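Beta-glucosidase (PDB 5M6G) probably hydrolyses terminal, non-reducing beta-D-glucosyl residues to release beta-D-glucose, as a member of glycosyl hydrolase family 3. Local coordinates at residues 411-416 against 567-572; 401-404 against 409-412; 296-301 against 363-368; 61-66 against 368-373; 446-451 against 503-508. All blocks are in the same frame, centred on the assembly; numbering follows the deposited sequence.

Contact 1 (411-416 against 567-572); sequences ESQVLL and QGVADV
Gln-413 lies against two valines of helix 567-573, Val-569 and Val-572, and gives each a different part of its chain, a good example of how an amide side chain can serve an apolar and a polar purpose at once. Its aliphatic part meets Val-572: Gln-413 CG is 3.7 Å from Val-572 CG2, and Gln-413 CB is 4.0 Å from the same methyl. Its amide end meets Val-569, with Gln-413 OE1 3.7 Å from Val-569 CG2 and 3.8 Å from Val-569 CG1, the two side chains crossing at about a right angle. A bend in the glutamine (chi2 -59°) turns the amide away from the line of CB and CG, letting the chain reach residues one helical turn apart. No hydrogen bond spans the two segments, and the polar end is satisfied by a second shell. OE1 is hydrogen-bonded to Ser-559 OG on strand 555-560, while NE2 makes a weak bond to the carbonyl of Val-409. Val-569 packs on Ser-559 as well, so strand, helix and glutamine share one buried spot. With an alanine here, Ser-559 OG would probably lose its amide partner and a gap would open beside the methyls of Val-569 and Val-572. Farther out, Val-414 and Leu-416 pair through their backbones with Ala-558 and Leu-556, which sets strand 414-418 antiparallel at the margin of the mixed sheet. A helix laid over a sheet in this way is typical of the alpha/beta sandwich of the family 3 C-terminal domain.

Contact 2 (401-404 against 409-412); sequences HREL and VRES. With MG (magnesium ion), chain E.
Glu-403 and Arg-410 meet along the surface of one helix, 399-412, seven residues and thus about two turns apart, an i to i+7 salt bridge that illustrates how far two long side chains can reach along a helix. The ionic contact is a loose one. Arg-410 NH1 lies 3.5 Å from Glu-403 OE2, and the hydrogen bond within it is weak, with an angle of 151° at the hydrogen. OE2 comes to the edge of the guanidinium near its plane and is almost as close to Arg-410 NH2, at 3.6 Å, but the carboxylate and guanidinium planes are 40° apart. In Glu-403 a bend at chi2 (53°) brings the carboxylate forward along the helix toward Arg-410, although CB points away from that segment. Firmer partners hold the arginine: Gln-407 OE1 takes a hydrogen bond from NH1, and Asp-571 of helix 567-573 makes a salt bridge with NE. Within 409-412, Ser-412 OG donates a hydrogen bond to Val-409 O at 2.8 Å. Apolar packing falls to Leu-404, whose side chain rests on Leu-157, Arg-160 and Ala-164 of helix 155-170. Metal coordination joins those same two helices, for His-401 and Glu-167 bind one magnesium ion together. Glu-168 OE2 is hydrogen-bonded to His-401 ND1, which fixes the rotation of the ring and turns its other nitrogen to the metal. His-401 NE2 is 2.2 Å from the magnesium, four waters and Glu-167 OE1 make up six ligands, and the oxygen of water 2 lies at the edge of the imidazole, in its plane.

Contact 3 (296-301 against 363-368); sequences VLKGEL and AERIDD
Lys-298 crosses to Asp-368 and Arg-365 as a nearly straight rod, and following it shows how a buried charge is paid for. Its CB already heads for the other helix. CG lies anti to the carbonyl carbon (chi1 -75°), and from there the chain is extended through to NZ, so its whole length is spent on bridging the gap between the helices. CE comes within 3.9 Å of Asp-368 OD2, and NZ makes the salt bridge itself, donating to Asp-368 OD2 at 2.7 Å on the syn lone pair. The same oxygen is met from its anti side by Arg-365 NH2 at 2.5 Å, a short distance, with the carboxylate at the edge of the guanidinium and near its plane. One oxygen thus takes two cationic donors, and their nitrogens, Lys-298 NZ and Arg-365 NH2, lie 3.0 Å apart. A second carboxylate balances the group: Asp-337 OD1 forms salt bridges with both NZ and NH2, and the carbonyl of Gly-335 accepts from NZ. Arg-365 curls into place through bends at chi2 and chi3, and its NH1 reaches the carbonyls of Val-332 and Ile-336. The network therefore gathers helix 290-300, helix 363-379, and the end of helix 325-334 with the loop that leads to strand 339-341, on the outside of the barrel-like N-terminal domain, while Leu-297 packs inward on Tyr-233 of strand 229-233.

Contact 4 (61-66 against 368-373); sequences DDKLGQ and DANRRI
Asn-370 is the first residue along 368-373 to touch helix 60-66, and it shows how a single amide can bind two helices together. Asn-370 ND2 donates to Lys-63 O at 2.9 Å in a fairly straight bond, 166° at the hydrogen. The acceptor lies in the plane of the asparagine amide, yet the donor sits 36° above the carbonyl plane of Lys-63 and not on a lone pair. ND2 is also hydrogen-bonded to the carbonyl of Ile-366, one turn back in its own helix, so two acceptors hold the amide and fix which end carries the nitrogen. Asn-370 OD1 is then left to rest on carbon, 3.3 Å from Lys-63 CA and 3.4 Å from Gln-66 CB. Lys-63 passes across the asparagine at about a right angle and carries its NZ to a salt bridge with Asp-367. Two residues on, Arg-372 turns to another side of its helix, where Arg-372 NE makes a salt bridge with Asp-368 OD1 at 2.9 Å. One turn after Asn-370, Ile-373 presses CD1 against the carbonyl oxygen of Gln-66 at 3.4 Å, and its CG2 lies 4.0 Å from Gln-66 OE1, which itself accepts from Lys-377. The two short helical segments approach to 9.4 Å at a crossing angle of 61°. Helix 60-66 leads into strand 68-71, and helix 363-379 comes after strand 339-341, its parallel neighbour; the contact packs the former against a late helix of the domain, consistent with the outer helical layer of a TIM-barrel fold.

Contact 5 (446-451 against 503-508); sequences GGWTIS and YAEFEG. With SOR (sorbitol), chain L.
Trp-448, with CG anti to the carbonyl carbon (chi1 -65°), and Glu-505, turned the same way at -49° and then extended, swing their ends together in the sorbitol pocket, where loops of the C-terminal domain help line the site of the bound sorbitol. Glu-505 OE2 is 3.2 Å from Trp-448 CZ2, and the carboxylate and indole planes are only 8° apart. Glu-505 OE2 accepts from Trp-452 NE1 and, weakly, from sorbitol O5 at 3.0 Å. The benzene end of the indole meets the ligand edge-on, Trp-448 CH2 lying 3.5 Å from sorbitol C4. At the pyrrole end, Trp-448 NE1 is hydrogen-bonded to Glu-195 OE2 and lies 3.6 Å from Ala-504 CB. An alanine in place of Trp-448 would probably leave Glu-195 without this N-H and open a gap between Glu-505, Ala-504 and the sorbitol. Asp-129, Arg-192, Lys-231, His-232 and Asp-310 also hydrogen-bond to the sorbitol. Behind the indole the loops come so close, Gly-447 CA 3.2 Å from Tyr-503 O in a C-H...O contact, that a side chain on the glycine would clash. One water joins them there, accepting from Gly-447 N at 2.9 Å and from Tyr-503 N at 3.0 Å.

The five contacts show chemistry following place. Contacts 1, 4 and 5 are buried, contact 3 is partly so, and contact 2 lies at the surface. Contacts 1 and 2 share helix 399-412, and the Asp-571 to Arg-410 salt bridge joins them; contacts 3 and 4 share helix 363-379 and Asp-368, on the opposite side of the chain's centre, with centres about 45 Å and 47 Å from that of contact 1. Contact 1 is apolar packing round a glutamine whose amide bonds outside the contact, contact 4 adds an amide-to-carbonyl hydrogen bond, contact 3 is a charge network, and contact 2 has a long ion pair with a magnesium-binding histidine nearby. Contact 5, the most central, alone holds the sugar-like ligand.

Contact 1 (411-416 against 567-572)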
# COMPACT_ATOMS: atom_id res chain seq x y z
N GLU A 411 0.91 -7.61 16.97
CA GLU A 411 1.14 -6.28 17.50
C GLU A 411 0.15 -5.26 16.97
O GLU A 411 -0.02 -4.20 17.59
CB GLU A 411 2.58 -5.85 17.18
CG GLU A 411 3.63 -6.72 17.88
CD GLU A 411 5.06 -6.23 17.68
OE1 GLU A 411 5.27 -5.00 17.58
OE2 GLU A 411 5.98 -7.08 17.62
N SER A 412 -0.53 -5.55 15.85
CA SER A 412 -1.48 -4.60 15.29
C SER A 412 -2.83 -4.64 15.99
O SER A 412 -3.61 -3.68 15.86
CB SER A 412 -1.67 -4.87 13.79
OG SER A 412 -2.37 -6.08 13.56
N GLN A 413 -3.12 -5.70 16.74
CA GLN A 413 -4.40 -5.83 17.43
C GLN A 413 -4.53 -4.78 18.53
O GLN A 413 -3.62 -4.59 19.33
CB GLN A 413 -4.54 -7.23 18.03
CG GLN A 413 -4.29 -8.36 17.04
CD GLN A 413 -5.25 -8.31 15.86
OE1 GLN A 413 -6.40 -8.74 15.98
NE2 GLN A 413 -4.80 -7.76 14.74
N VAL A 414 -5.69 -4.13 18.59
CA VAL A 414 -5.95 -3.08 19.57
C VAL A 414 -7.12 -3.53 20.43
O VAL A 414 -8.25 -3.65 19.93
CB VAL A 414 -6.23 -1.72 18.92
CG1 VAL A 414 -6.52 -0.69 20.00
CG2 VAL A 414 -5.06 -1.29 18.05
N LEU A 415 -6.86 -3.77 21.71
CA LEU A 415 -7.92 -4.14 22.64
C LEU A 415 -8.62 -2.87 23.14
O LEU A 415 -7.99 -2.00 23.75
CB LEU A 415 -7.37 -4.96 23.80
CG LEU A 415 -8.41 -5.44 24.82
CD1 LEU A 415 -9.33 -6.47 24.18
CD2 LEU A 415 -7.73 -6.01 26.05
N LEU A 416 -9.92 -2.78 22.89
CA LEU A 416 -10.70 -1.58 23.16
C LEU A 416 -11.70 -1.72 24.29
O LEU A 416 -12.02 -0.72 24.94
CB LEU A 416 -11.45 -1.16 21.89
CG LEU A 416 -10.54 -0.76 20.73
CD1 LEU A 416 -11.34 -0.61 19.43
CD2 LEU A 416 -9.75 0.52 21.06
N GLN A 567 -3.64 -16.45 12.32
CA GLN A 567 -3.39 -17.03 13.64
C GLN A 567 -2.86 -15.99 14.64
O GLN A 567 -2.98 -16.20 15.86
CB GLN A 567 -2.42 -18.21 13.51
CG GLN A 567 -1.02 -17.85 13.07
CD GLN A 567 -0.79 -17.78 11.55
OE1 GLN A 567 -1.71 -17.58 10.75
NE2 GLN A 567 0.48 -17.96 11.14
N GLY A 568 -2.31 -14.87 14.17
CA GLY A 568 -1.90 -13.83 15.10
C GLY A 568 -3.05 -13.20 15.87
O GLY A 568 -2.85 -12.67 16.96
N VAL A 569 -4.27 -13.28 15.32
CA VAL A 569 -5.44 -12.81 16.05
C VAL A 569 -5.71 -13.70 17.25
O VAL A 569 -5.94 -13.22 18.36
CB VAL A 569 -6.66 -12.74 15.11
CG1 VAL A 569 -7.88 -12.26 15.89
CG2 VAL A 569 -6.36 -11.79 13.94
N ALA A 570 -5.69 -15.02 17.03
CA ALA A 570 -5.88 -15.95 18.14
C ALA A 570 -4.78 -15.81 19.17
O ALA A 570 -5.03 -16.02 20.37
CB ALA A 570 -5.93 -17.39 17.63
N ASP A 571 -3.56 -15.49 18.74
CA ASP A 571 -2.47 -15.26 19.70
C ASP A 571 -2.88 -14.25 20.76
O ASP A 571 -2.58 -14.42 21.95
CB ASP A 571 -1.22 -14.79 18.97
CG ASP A 571 -0.58 -15.89 18.14
OD1 ASP A 571 -0.92 -17.07 18.33
OD2 ASP A 571 0.27 -15.56 17.29
N VAL A 572 -3.57 -13.18 20.35
CA VAL A 572 -3.99 -12.16 21.29
C VAL A 572 -5.22 -12.61 22.07
O VAL A 572 -5.28 -12.47 23.30
CB VAL A 572 -4.24 -10.83 20.54
CG1 VAL A 572 -4.79 -9.77 21.48
CG2 VAL A 572 -2.94 -10.36 19.90

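Contact 2 (401-404 against 409-412)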
# COMPACT_ATOMS: atom_id res chain seq x y z
N HIS A 401 9.16 -15.52 6.70
CA HIS A 401 8.40 -14.32 6.38
C HIS A 401 6.99 -14.37 6.96
O HIS A 401 6.45 -13.34 7.39
CB HIS A 401 8.38 -14.14 4.87
CG HIS A 401 9.70 -13.73 4.32
ND1 HIS A 401 9.90 -13.48 2.98
CD2 HIS A 401 10.89 -13.53 4.93
CE1 HIS A 401 11.16 -13.13 2.79
NE2 HIS A 401 11.78 -13.14 3.96
N ARG A 402 6.37 -15.56 6.97
CA ARG A 402 5.06 -15.66 7.58
C ARG A 402 5.13 -15.48 9.09
O ARG A 402 4.19 -14.95 9.69
CB ARG A 402 4.42 -17.00 7.22
CG ARG A 402 4.07 -17.08 5.74
CD ARG A 402 3.27 -18.31 5.41
NE ARG A 402 3.14 -18.47 3.96
CZ ARG A 402 2.16 -17.96 3.23
NH1 ARG A 402 1.21 -17.24 3.81
NH2 ARG A 402 2.13 -18.17 1.92
N GLU A 403 6.24 -15.87 9.72
CA GLU A 403 6.41 -15.62 11.15
C GLU A 403 6.51 -14.13 11.43
O GLU A 403 5.96 -13.63 12.43
CB GLU A 403 7.66 -16.35 11.66
CG GLU A 403 7.96 -16.18 13.15
CD GLU A 403 6.76 -16.52 14.04
OE1 GLU A 403 5.96 -17.42 13.69
OE2 GLU A 403 6.58 -15.88 15.10
N LEU A 404 7.24 -13.40 10.58
CA LEU A 404 7.30 -11.95 10.71
C LEU A 404 5.91 -11.34 10.55
O LEU A 404 5.54 -10.42 11.29
CB LEU A 404 8.26 -11.38 9.66
CG LEU A 404 8.40 -9.87 9.52
CD1 LEU A 404 8.95 -9.30 10.80
CD2 LEU A 404 9.33 -9.54 8.35
N VAL A 409 0.68 -9.12 12.79
CA VAL A 409 -0.72 -9.32 13.14
C VAL A 409 -0.92 -9.14 14.64
O VAL A 409 -1.78 -8.36 15.08
CB VAL A 409 -1.21 -10.70 12.67
CG1 VAL A 409 -2.65 -10.95 13.19
CG2 VAL A 409 -1.14 -10.81 11.15
N ARG A 410 -0.12 -9.85 15.44
CA ARG A 410 -0.21 -9.76 16.90
C ARG A 410 -0.15 -8.31 17.37
O ARG A 410 -1.03 -7.84 18.09
CB ARG A 410 0.95 -10.53 17.55
CG ARG A 410 0.84 -12.01 17.56
CD ARG A 410 2.17 -12.61 17.98
NE ARG A 410 2.26 -14.01 17.59
CZ ARG A 410 3.37 -14.59 17.15
NH1 ARG A 410 4.50 -13.88 17.06
NH2 ARG A 410 3.36 -15.87 16.81
N GLU A 411 0.91 -7.61 16.97
CA GLU A 411 1.14 -6.28 17.50
C GLU A 411 0.15 -5.26 16.97
O GLU A 411 -0.02 -4.20 17.59
CB GLU A 411 2.58 -5.85 17.18
CG GLU A 411 3.63 -6.72 17.88
CD GLU A 411 5.06 -6.23 17.68
OE1 GLU A 411 5.27 -5.00 17.58
OE2 GLU A 411 5.98 -7.08 17.62
N SER A 412 -0.53 -5.55 15.85
CA SER A 412 -1.48 -4.60 15.29
C SER A 412 -2.83 -4.64 15.99
O SER A 412 -3.61 -3.68 15.86
CB SER A 412 -1.67 -4.87 13.79
OG SER A 412 -2.37 -6.08 13.56
MG MG E . 13.93 -13.00 4.28
O HOH W 1 14.34 -14.85 3.86
O HOH W 2 13.61 -13.27 6.36
O HOH W 3 13.60 -10.95 5.09
O HOH W 4 16.11 -12.62 4.91

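Contact 3 (296-301 against 363-368)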
# COMPACT_ATOMS: atom_id res chain seq x y z
N VAL A 296 8.48 22.90 -4.45
CA VAL A 296 8.58 22.41 -3.08
C VAL A 296 9.29 21.05 -3.03
O VAL A 296 10.27 20.89 -2.30
CB VAL A 296 7.19 22.38 -2.43
CG1 VAL A 296 7.25 21.77 -1.03
CG2 VAL A 296 6.62 23.80 -2.37
N LEU A 297 8.84 20.07 -3.81
CA LEU A 297 9.39 18.73 -3.68
C LEU A 297 10.83 18.65 -4.20
O LEU A 297 11.75 18.27 -3.47
CB LEU A 297 8.51 17.71 -4.39
CG LEU A 297 9.08 16.29 -4.47
CD1 LEU A 297 9.25 15.68 -3.09
CD2 LEU A 297 8.14 15.45 -5.30
N LYS A 298 11.03 18.99 -5.48
CA LYS A 298 12.37 18.94 -6.04
C LYS A 298 13.25 20.05 -5.50
O LYS A 298 14.44 19.84 -5.23
CB LYS A 298 12.30 19.01 -7.57
CG LYS A 298 11.84 17.71 -8.22
CD LYS A 298 11.92 17.80 -9.73
CE LYS A 298 11.59 16.46 -10.38
NZ LYS A 298 11.73 16.54 -11.87
N GLY A 299 12.69 21.24 -5.31
CA GLY A 299 13.50 22.38 -4.94
C GLY A 299 13.72 22.47 -3.45
O GLY A 299 14.81 22.15 -2.95
N GLU A 300 12.68 22.86 -2.72
CA GLU A 300 12.82 23.12 -1.29
C GLU A 300 13.22 21.86 -0.52
O GLU A 300 14.11 21.91 0.33
CB GLU A 300 11.53 23.71 -0.74
CG GLU A 300 11.62 23.99 0.74
CD GLU A 300 10.29 24.39 1.35
OE1 GLU A 300 9.47 25.01 0.64
OE2 GLU A 300 10.09 24.07 2.54
N LEU A 301 12.56 20.73 -0.81
CA LEU A 301 12.90 19.47 -0.15
C LEU A 301 14.11 18.79 -0.78
O LEU A 301 14.58 17.78 -0.24
CB LEU A 301 11.71 18.50 -0.17
CG LEU A 301 10.44 18.98 0.56
CD1 LEU A 301 9.42 17.86 0.74
CD2 LEU A 301 10.81 19.60 1.89
N ALA A 363 13.75 21.76 -23.41
CA ALA A 363 14.65 20.61 -23.54
C ALA A 363 15.23 20.20 -22.19
O ALA A 363 15.45 19.01 -21.95
CB ALA A 363 15.77 20.94 -24.52
N GLU A 364 15.50 21.16 -21.30
CA GLU A 364 16.09 20.78 -20.02
C GLU A 364 15.13 19.98 -19.16
O GLU A 364 15.58 19.22 -18.29
CB GLU A 364 16.57 22.03 -19.27
CG GLU A 364 15.45 22.89 -18.72
CD GLU A 364 15.95 23.93 -17.74
OE1 GLU A 364 15.80 23.72 -16.51
OE2 GLU A 364 16.51 24.95 -18.20
N ARG A 365 13.82 20.13 -19.38
CA ARG A 365 12.84 19.40 -18.59
C ARG A 365 12.90 17.92 -18.93
O ARG A 365 12.89 17.06 -18.03
CB ARG A 365 11.45 20.01 -18.82
CG ARG A 365 10.26 19.47 -17.97
CD ARG A 365 10.36 19.75 -16.46
NE ARG A 365 11.15 18.75 -15.74
CZ ARG A 365 10.76 17.50 -15.50
NH1 ARG A 365 9.58 17.09 -15.94
NH2 ARG A 365 11.56 16.67 -14.85
N ILE A 366 13.02 17.61 -20.22
CA ILE A 366 13.19 16.22 -20.65
C ILE A 366 14.50 15.66 -20.11
O ILE A 366 14.58 14.48 -19.70
CB ILE A 366 13.14 16.12 -22.19
CG1 ILE A 366 11.83 16.69 -22.73
CG2 ILE A 366 13.37 14.67 -22.65
CD1 ILE A 366 10.57 16.06 -22.15
N ASP A 367 15.56 16.47 -20.11
CA ASP A 367 16.86 15.99 -19.62
C ASP A 367 16.82 15.77 -18.12
O ASP A 367 17.41 14.81 -17.61
CB ASP A 367 17.97 16.98 -19.99
CG ASP A 367 18.37 16.91 -21.45
OD1 ASP A 367 17.96 15.97 -22.15
OD2 ASP A 367 19.12 17.82 -21.89
N ASP A 368 16.15 16.67 -17.39
CA ASP A 368 16.02 16.46 -15.95
C ASP A 368 15.29 15.15 -15.65
O ASP A 368 15.72 14.37 -14.80
CB ASP A 368 15.29 17.65 -15.32
CG ASP A 368 14.88 17.40 -13.89
OD1 ASP A 368 15.78 17.27 -13.04
OD2 ASP A 368 13.66 17.33 -13.62

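Contact 4 (61-66 against 368-373)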
# COMPACT_ATOMS: atom_id res chain seq x y z
N ASP A 61 13.98 11.01 -29.11
CA ASP A 61 13.01 9.92 -29.03
C ASP A 61 13.40 8.90 -27.97
O ASP A 61 12.53 8.35 -27.28
CB ASP A 61 12.86 9.24 -30.40
CG ASP A 61 11.99 10.05 -31.35
OD1 ASP A 61 11.65 11.19 -31.00
OD2 ASP A 61 11.67 9.55 -32.44
N ASP A 62 14.70 8.62 -27.81
CA ASP A 62 15.12 7.74 -26.71
C ASP A 62 14.72 8.33 -25.37
O ASP A 62 14.24 7.61 -24.48
CB ASP A 62 16.64 7.51 -26.74
CG ASP A 62 17.12 6.78 -28.00
OD1 ASP A 62 16.45 5.82 -28.43
OD2 ASP A 62 18.18 7.17 -28.55
N LYS A 63 14.92 9.64 -25.21
CA LYS A 63 14.62 10.30 -23.94
C LYS A 63 13.12 10.33 -23.67
O LYS A 63 12.69 10.18 -22.52
CB LYS A 63 15.19 11.73 -23.95
CG LYS A 63 16.72 11.79 -23.94
CD LYS A 63 17.21 13.24 -24.04
CE LYS A 63 18.72 13.29 -24.28
NZ LYS A 63 19.13 14.71 -24.54
N LEU A 64 12.31 10.54 -24.70
CA LEU A 64 10.86 10.52 -24.50
C LEU A 64 10.40 9.14 -24.07
O LEU A 64 9.59 9.01 -23.14
CB LEU A 64 10.14 10.95 -25.78
CG LEU A 64 10.53 12.35 -26.27
CD1 LEU A 64 9.87 12.62 -27.61
CD2 LEU A 64 10.17 13.43 -25.24
N GLY A 65 10.94 8.10 -24.71
CA GLY A 65 10.59 6.74 -24.33
C GLY A 65 10.86 6.45 -22.87
O GLY A 65 10.04 5.81 -22.20
N GLN A 66 11.99 6.93 -22.34
CA GLN A 66 12.33 6.64 -20.95
C GLN A 66 11.30 7.20 -19.98
O GLN A 66 11.18 6.70 -18.87
CB GLN A 66 13.70 7.19 -20.57
CG GLN A 66 14.88 6.41 -21.12
CD GLN A 66 14.90 4.98 -20.63
OE1 GLN A 66 15.01 4.73 -19.43
NE2 GLN A 66 14.78 4.04 -21.56
N ASP A 368 16.15 16.67 -17.39
CA ASP A 368 16.02 16.46 -15.95
C ASP A 368 15.29 15.15 -15.65
O ASP A 368 15.72 14.37 -14.80
CB ASP A 368 15.29 17.65 -15.32
CG ASP A 368 14.88 17.40 -13.89
OD1 ASP A 368 15.78 17.27 -13.04
OD2 ASP A 368 13.66 17.33 -13.62
N ALA A 369 14.18 14.89 -16.36
CA ALA A 369 13.44 13.66 -16.12
C ALA A 369 14.31 12.45 -16.44
O ALA A 369 14.31 11.46 -15.69
CB ALA A 369 12.16 13.64 -16.96
N ASN A 370 15.07 12.51 -17.54
CA ASN A 370 15.89 11.37 -17.90
C ASN A 370 17.04 11.17 -16.93
O ASN A 370 17.38 10.04 -16.59
CB ASN A 370 16.42 11.52 -19.31
CG ASN A 370 15.50 10.91 -20.31
OD1 ASN A 370 15.77 9.84 -20.84
ND2 ASN A 370 14.35 11.56 -20.52
N ARG A 371 17.67 12.26 -16.50
CA ARG A 371 18.74 12.11 -15.51
C ARG A 371 18.23 11.43 -14.25
O ARG A 371 18.90 10.55 -13.69
CB ARG A 371 19.32 13.48 -15.19
CG ARG A 371 20.55 13.47 -14.31
CD ARG A 371 21.23 14.82 -14.41
NE ARG A 371 21.37 15.23 -15.81
CZ ARG A 371 20.80 16.30 -16.36
NH1 ARG A 371 20.02 17.12 -15.65
NH2 ARG A 371 21.01 16.56 -17.64
N ARG A 372 17.03 11.80 -13.81
CA ARG A 372 16.47 11.19 -12.60
C ARG A 372 16.12 9.72 -12.83
O ARG A 372 16.43 8.87 -11.98
CB ARG A 372 15.26 12.00 -12.15
CG ARG A 372 15.66 13.39 -11.64
CD ARG A 372 14.46 14.29 -11.45
NE ARG A 372 14.86 15.58 -10.89
CZ ARG A 372 14.87 15.85 -9.60
NH1 ARG A 372 14.49 14.93 -8.72
NH2 ARG A 372 15.24 17.06 -9.18
N ILE A 373 15.50 9.38 -13.96
CA ILE A 373 15.14 7.99 -14.23
C ILE A 373 16.39 7.13 -14.40
O ILE A 373 16.53 6.08 -13.78
CB ILE A 373 14.23 7.89 -15.47
CG1 ILE A 373 12.88 8.56 -15.25
CG2 ILE A 373 14.06 6.42 -15.89
CD1 ILE A 373 12.22 9.01 -16.57

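Contact 5 (446-451 against 503-508)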
# COMPACT_ATOMS: atom_id res chain seq x y z
N GLY A 446 -8.30 -7.93 2.80
CA GLY A 446 -8.78 -6.65 2.28
C GLY A 446 -8.21 -6.36 0.88
O GLY A 446 -7.72 -7.24 0.17
N GLY A 447 -8.29 -5.09 0.51
CA GLY A 447 -7.93 -4.66 -0.83
C GLY A 447 -6.48 -4.95 -1.17
O GLY A 447 -5.64 -5.24 -0.32
N TRP A 448 -6.19 -4.86 -2.47
CA TRP A 448 -4.83 -5.06 -2.98
C TRP A 448 -4.30 -6.43 -2.57
O TRP A 448 -3.21 -6.56 -2.02
CB TRP A 448 -3.90 -3.95 -2.49
CG TRP A 448 -4.23 -2.57 -2.98
CD1 TRP A 448 -4.83 -1.56 -2.28
CD2 TRP A 448 -3.93 -2.03 -4.28
NE1 TRP A 448 -4.94 -0.43 -3.07
CE2 TRP A 448 -4.40 -0.70 -4.30
CE3 TRP A 448 -3.33 -2.55 -5.43
CZ2 TRP A 448 -4.28 0.13 -5.42
CZ3 TRP A 448 -3.20 -1.73 -6.55
CH2 TRP A 448 -3.68 -0.41 -6.53
N THR A 449 -5.10 -7.46 -2.79
CA THR A 449 -4.69 -8.82 -2.45
C THR A 449 -5.07 -9.69 -3.64
O THR A 449 -6.26 -9.94 -3.86
CB THR A 449 -5.32 -9.30 -1.15
OG1 THR A 449 -5.09 -8.34 -0.11
CG2 THR A 449 -4.71 -10.64 -0.75
N ILE A 450 -4.07 -10.13 -4.40
CA ILE A 450 -4.21 -10.79 -5.69
C ILE A 450 -4.84 -9.84 -6.70
O ILE A 450 -4.16 -9.39 -7.63
CB ILE A 450 -5.01 -12.10 -5.62
CG1 ILE A 450 -4.44 -13.00 -4.53
CG2 ILE A 450 -4.95 -12.79 -6.98
CD1 ILE A 450 -2.97 -13.27 -4.67
N SER A 451 -6.13 -9.56 -6.55
CA SER A 451 -6.81 -8.58 -7.37
C SER A 451 -6.63 -7.17 -6.81
O SER A 451 -6.07 -6.97 -5.73
CB SER A 451 -8.30 -8.90 -7.46
OG SER A 451 -8.91 -8.70 -6.20
N TYR A 503 -11.95 -3.70 -0.41
CA TYR A 503 -12.13 -2.59 -1.34
C TYR A 503 -10.79 -1.89 -1.53
O TYR A 503 -9.85 -2.10 -0.76
CB TYR A 503 -13.18 -1.59 -0.83
CG TYR A 503 -12.87 -1.13 0.58
CD1 TYR A 503 -11.97 -0.10 0.81
CD2 TYR A 503 -13.48 -1.74 1.68
CE1 TYR A 503 -11.67 0.32 2.10
CE2 TYR A 503 -13.19 -1.33 2.97
CZ TYR A 503 -12.29 -0.30 3.17
OH TYR A 503 -11.99 0.11 4.45
N ALA A 504 -10.73 -1.03 -2.54
CA ALA A 504 -9.55 -0.20 -2.75
C ALA A 504 -9.96 1.10 -3.42
O ALA A 504 -10.87 1.12 -4.25
CB ALA A 504 -8.48 -0.90 -3.61
N GLU A 505 -9.26 2.18 -3.07
CA GLU A 505 -9.40 3.52 -3.68
C GLU A 505 -10.86 3.96 -3.57
O GLU A 505 -11.51 3.70 -2.54
CB GLU A 505 -8.84 3.52 -5.09
CG GLU A 505 -7.45 2.89 -5.22
CD GLU A 505 -6.84 3.09 -6.60
OE1 GLU A 505 -7.04 4.16 -7.20
OE2 GLU A 505 -6.16 2.16 -7.08
N PHE A 506 -11.39 4.62 -4.61
CA PHE A 506 -12.69 5.28 -4.52
C PHE A 506 -13.83 4.30 -4.26
O PHE A 506 -14.86 4.69 -3.70
CB PHE A 506 -12.95 6.08 -5.80
CG PHE A 506 -12.76 5.27 -7.06
CD1 PHE A 506 -11.52 5.16 -7.65
CD2 PHE A 506 -13.84 4.62 -7.64
CE1 PHE A 506 -11.34 4.41 -8.81
CE2 PHE A 506 -13.68 3.87 -8.79
CZ PHE A 506 -12.43 3.76 -9.38
N GLU A 507 -13.67 3.03 -4.65
CA GLU A 507 -14.72 2.05 -4.37
C GLU A 507 -14.96 1.88 -2.87
O GLU A 507 -16.02 1.40 -2.47
CB GLU A 507 -14.39 0.69 -5.00
CG GLU A 507 -14.25 0.73 -6.50
CD GLU A 507 -15.59 0.78 -7.21
OE1 GLU A 507 -16.63 0.93 -6.53
OE2 GLU A 507 -15.61 0.68 -8.45
N GLY A 508 -14.01 2.28 -2.04
CA GLY A 508 -14.16 2.19 -0.61
C GLY A 508 -14.59 3.45 0.09
O GLY A 508 -14.68 3.45 1.33
C1 SOR L . -1.67 4.07 -6.32
C2 SOR L . -1.32 2.80 -7.09
C3 SOR L . -2.07 2.80 -8.41
C4 SOR L . -2.04 1.42 -9.06
C5 SOR L . -3.19 1.19 -10.04
C6 SOR L . -3.27 -0.30 -10.34
O1 SOR L . -1.46 3.88 -4.94
O2 SOR L . 0.08 2.76 -7.32
O3 SOR L . -1.48 3.74 -9.27
O4 SOR L . -0.81 1.23 -9.72
O5 SOR L . -4.43 1.66 -9.53
O6 SOR L . -4.53 -0.63 -10.91
O HOH W 5 -10.11 -3.38 1.92